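Local structure of molybdenum cofactor carrier protein (Chlamydomonas reinhardtii, 2IZ6) at residues V57-E60 and A61-A65; K39-T43 and H44-L48. The protein probably binds and carries the molybdenum cofactor. All coordinates share one frame; numbering follows the deposited sequence.

In the fold
Contact 2 comes first along the chain: residues 39-48 finish helix 28-43 and turn into strand 47-51. Contact 1 lies on helix 57-67, the next helix, which leads on to strand 72-76, so the two belong to consecutive beta-alpha-beta units of a parallel, Rossmann-like sheet. Their centres are 11 Å apart and they pack directly. Leu-48 bridges them, its CD2 lying 3.3 Å from Ala-61 O and 3.5 Å from Met-62 CA. The helices also meet where Ala-42 CB comes 3.4 Å from Ala-65 O and Lys-39 CG lies 3.4 Å from Gly-64 O.

Contact 1 (V57-E60 and A61-A65); sequences VMHE and AMKGA
From Val-57 to Gly-64 the backbone is regular alpha helix, with Ala-61, Met-62, Lys-63 and Gly-64 each giving its N-H to the carbonyl four residues back, as in the 2.9 Å bond from Lys-63 N to His-59 O. On the outer side of this helix, Lys-63 runs back over the preceding turn between His-59 and Glu-60. Its CG sits over one face of the imidazole, 4.0 Å from the ring centroid of His-59 and displaced toward the rim, a CH-pi contact. Further out, Lys-63 CD comes to 3.5 Å from His-59 NE2. A bend at chi3 (-71°) then turns the lysine's end toward Glu-60, whose OE2 forms a salt bridge with Lys-63 NZ at 3.0 Å; the ammonium approaches from above the carboxylate plane. One water joins His-59 NE2 in the ring plane and accepts from Lys-63 NZ at 2.8 Å. Were this lysine an alanine, the Glu-60 carboxylate would probably lose this counter-charge and the ring face of His-59 its aliphatic cover. Opposite charges three residues apart are thus paired along the helix surface, while the lysine methylenes shield the ring and its ammonium reaches water.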
# COMPACT_ATOMS: atom_id res chain seq x y z
N VAL A 57 -18.85 9.51 -11.83
CA VAL A 57 -18.26 10.83 -11.80
C VAL A 57 -16.90 10.79 -12.47
O VAL A 57 -16.58 11.68 -13.28
CB VAL A 57 -18.09 11.34 -10.30
CG1 VAL A 57 -17.00 12.38 -10.15
CG2 VAL A 57 -19.43 11.79 -9.75
N MET A 58 -16.08 9.81 -12.12
CA MET A 58 -14.65 9.87 -12.51
C MET A 58 -14.50 9.70 -14.04
O MET A 58 -13.74 10.41 -14.68
CB MET A 58 -13.84 8.87 -11.66
CG MET A 58 -13.88 9.34 -10.23
SD MET A 58 -12.72 8.55 -9.11
CE MET A 58 -13.47 7.04 -9.19
N HIS A 59 -15.30 8.81 -14.61
CA HIS A 59 -15.31 8.61 -16.04
C HIS A 59 -15.83 9.84 -16.78
O HIS A 59 -15.30 10.27 -17.77
CB HIS A 59 -16.11 7.37 -16.38
CG HIS A 59 -16.19 7.10 -17.85
ND1 HIS A 59 -15.08 6.90 -18.66
CD2 HIS A 59 -17.26 7.02 -18.66
CE1 HIS A 59 -15.48 6.72 -19.90
NE2 HIS A 59 -16.80 6.75 -19.93
N GLU A 60 -16.87 10.44 -16.24
CA GLU A 60 -17.40 11.67 -16.85
C GLU A 60 -16.39 12.80 -16.86
O GLU A 60 -16.29 13.50 -17.86
CB GLU A 60 -18.70 12.13 -16.19
CG GLU A 60 -19.91 11.23 -16.55
CD GLU A 60 -20.26 11.36 -18.01
OE1 GLU A 60 -19.95 12.39 -18.62
OE2 GLU A 60 -20.82 10.40 -18.57
N ALA A 61 -15.69 12.97 -15.74
CA ALA A 61 -14.68 13.97 -15.66
C ALA A 61 -13.60 13.71 -16.74
O ALA A 61 -13.09 14.63 -17.43
CB ALA A 61 -14.14 14.00 -14.27
N MET A 62 -13.25 12.43 -16.88
CA MET A 62 -12.18 12.03 -17.79
C MET A 62 -12.57 12.28 -19.24
O MET A 62 -11.74 12.68 -20.06
CB MET A 62 -11.83 10.56 -17.58
CG MET A 62 -11.27 10.24 -16.20
SD MET A 62 -9.76 9.25 -16.27
CE MET A 62 -8.81 10.17 -17.48
N LYS A 63 -13.84 12.04 -19.56
CA LYS A 63 -14.35 12.29 -20.89
C LYS A 63 -14.37 13.76 -21.21
O LYS A 63 -14.09 14.20 -22.32
CB LYS A 63 -15.76 11.75 -21.01
CG LYS A 63 -15.80 10.26 -21.12
CD LYS A 63 -17.17 9.78 -21.68
CE LYS A 63 -18.30 9.95 -20.64
NZ LYS A 63 -19.66 9.75 -21.22
N GLY A 64 -14.76 14.55 -20.22
CA GLY A 64 -14.78 15.99 -20.35
C GLY A 64 -13.43 16.64 -20.59
O GLY A 64 -13.26 17.46 -21.48
N ALA A 65 -12.44 16.20 -19.81
CA ALA A 65 -11.09 16.72 -19.96
C ALA A 65 -10.52 16.34 -21.32
O ALA A 65 -9.87 17.16 -21.98
CB ALA A 65 -10.22 16.10 -18.88
O HOH W 1 -19.70 6.97 -21.24

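Contact 2 (K39-T43 and H44-L48); sequences KQIAT and HGWIL
His-44 folds back on Gln-40 where helix 28-43 ends in a Schellman motif, the turn that delivers the chain into strand 47-51 of the beta-alpha-beta unit. His-44 CB lies 3.6 Å from Gln-40 O and also over the centre of one face of the Trp-46 ring. His-44 CG, set beside the backbone N by the first torsion (-75°), is likewise 3.6 Å from Gln-40 O, and the imidazole thus returns to the carbonyl that the backbone uses. ND1 donates to Gln-40 O at 2.8 Å, with the acceptor almost in the ring plane, and the neighbouring CE1 looks toward Gln-40 OE1 at 4.1 Å; Gln-40 NE2 is hydrogen-bonded to Glu-36 OE2. Gly-45 has the positive phi (81°) of the motif, whose two bonds run from Gly-45 N to Ala-42 O at 2.9 Å and from Trp-46 N to Ile-41 O at 3.2 Å. Ile-41 CG2 rests 3.9 Å from Trp-46 CB, with the two side chains nearly perpendicular, and Ile-41 CD1 extends to Leu-48 CD1. Helix 161-173 packs on the turn, Ile-165 against His-44 and Val-168 and Leu-172 against Trp-46. Two donors grip Gln-40 O: His-44 N, 3.0 Å from Gln-40 O, and His-44 ND1 arrive from opposite faces of the carbonyl plane.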
# COMPACT_ATOMS: atom_id res chain seq x y z
N LYS A 39 -14.03 19.29 -18.31
CA LYS A 39 -13.85 20.29 -19.43
C LYS A 39 -13.10 21.47 -18.96
O LYS A 39 -12.14 21.85 -19.58
CB LYS A 39 -15.24 20.65 -20.05
CG LYS A 39 -15.85 19.61 -20.83
CD LYS A 39 -16.97 20.28 -21.65
CE LYS A 39 -18.21 19.45 -21.75
NZ LYS A 39 -19.36 20.37 -22.22
N GLN A 40 -13.47 22.02 -17.81
CA GLN A 40 -12.93 23.28 -17.35
C GLN A 40 -11.58 23.07 -16.85
O GLN A 40 -10.70 23.92 -17.02
CB GLN A 40 -13.90 23.91 -16.34
CG GLN A 40 -15.21 24.28 -16.98
CD GLN A 40 -15.11 25.26 -18.16
OE1 GLN A 40 -14.18 26.12 -18.22
NE2 GLN A 40 -16.10 25.20 -19.07
N ILE A 41 -11.34 21.92 -16.21
CA ILE A 41 -9.99 21.63 -15.77
C ILE A 41 -9.04 21.63 -16.96
O ILE A 41 -7.96 22.19 -16.87
CB ILE A 41 -9.93 20.28 -14.93
CG1 ILE A 41 -10.61 20.50 -13.59
CG2 ILE A 41 -8.56 19.63 -14.91
CD1 ILE A 41 -10.95 19.20 -12.89
N ALA A 42 -9.35 20.91 -17.99
CA ALA A 42 -8.50 20.86 -19.18
C ALA A 42 -8.30 22.21 -19.87
O ALA A 42 -7.21 22.55 -20.31
CB ALA A 42 -9.00 19.93 -20.13
N THR A 43 -9.36 22.97 -19.89
CA THR A 43 -9.37 24.30 -20.54
C THR A 43 -8.45 25.27 -19.83
O THR A 43 -7.79 26.10 -20.46
CB THR A 43 -10.79 24.86 -20.59
OG1 THR A 43 -11.67 23.98 -21.37
CG2 THR A 43 -10.80 26.28 -21.17
N HIS A 44 -8.33 25.12 -18.50
CA HIS A 44 -7.35 25.84 -17.72
C HIS A 44 -5.94 25.31 -17.82
O HIS A 44 -5.04 25.82 -17.15
CB HIS A 44 -7.83 25.92 -16.25
CG HIS A 44 -8.92 26.91 -16.05
ND1 HIS A 44 -10.23 26.65 -16.39
CD2 HIS A 44 -8.88 28.21 -15.64
CE1 HIS A 44 -10.97 27.73 -16.15
NE2 HIS A 44 -10.18 28.68 -15.65
N GLY A 45 -5.68 24.28 -18.61
CA GLY A 45 -4.33 23.78 -18.75
C GLY A 45 -3.84 22.87 -17.67
O GLY A 45 -2.63 22.73 -17.51
N TRP A 46 -4.77 22.37 -16.88
CA TRP A 46 -4.47 21.50 -15.78
C TRP A 46 -4.59 20.03 -16.22
O TRP A 46 -5.37 19.70 -17.09
CB TRP A 46 -5.34 21.79 -14.55
CG TRP A 46 -5.38 23.22 -14.17
CD1 TRP A 46 -4.35 24.15 -14.23
CD2 TRP A 46 -6.46 23.88 -13.50
NE1 TRP A 46 -4.85 25.39 -13.79
CE2 TRP A 46 -6.13 25.24 -13.35
CE3 TRP A 46 -7.78 23.49 -13.24
CZ2 TRP A 46 -7.03 26.19 -12.80
CZ3 TRP A 46 -8.70 24.44 -12.73
CH2 TRP A 46 -8.28 25.77 -12.48
N ILE A 47 -3.83 19.18 -15.53
CA ILE A 47 -3.90 17.71 -15.66
C ILE A 47 -5.01 17.18 -14.72
O ILE A 47 -5.07 17.62 -13.59
CB ILE A 47 -2.58 17.04 -15.34
CG1 ILE A 47 -1.44 17.44 -16.28
CG2 ILE A 47 -2.71 15.54 -15.36
CD1 ILE A 47 -0.04 17.05 -15.81
N LEU A 48 -5.89 16.31 -15.25
CA LEU A 48 -6.88 15.64 -14.43
C LEU A 48 -6.32 14.32 -13.93
O LEU A 48 -5.88 13.52 -14.75
CB LEU A 48 -8.08 15.35 -15.27
CG LEU A 48 -9.22 14.47 -14.68
CD1 LEU A 48 -9.81 15.19 -13.49
CD2 LEU A 48 -10.33 14.13 -15.70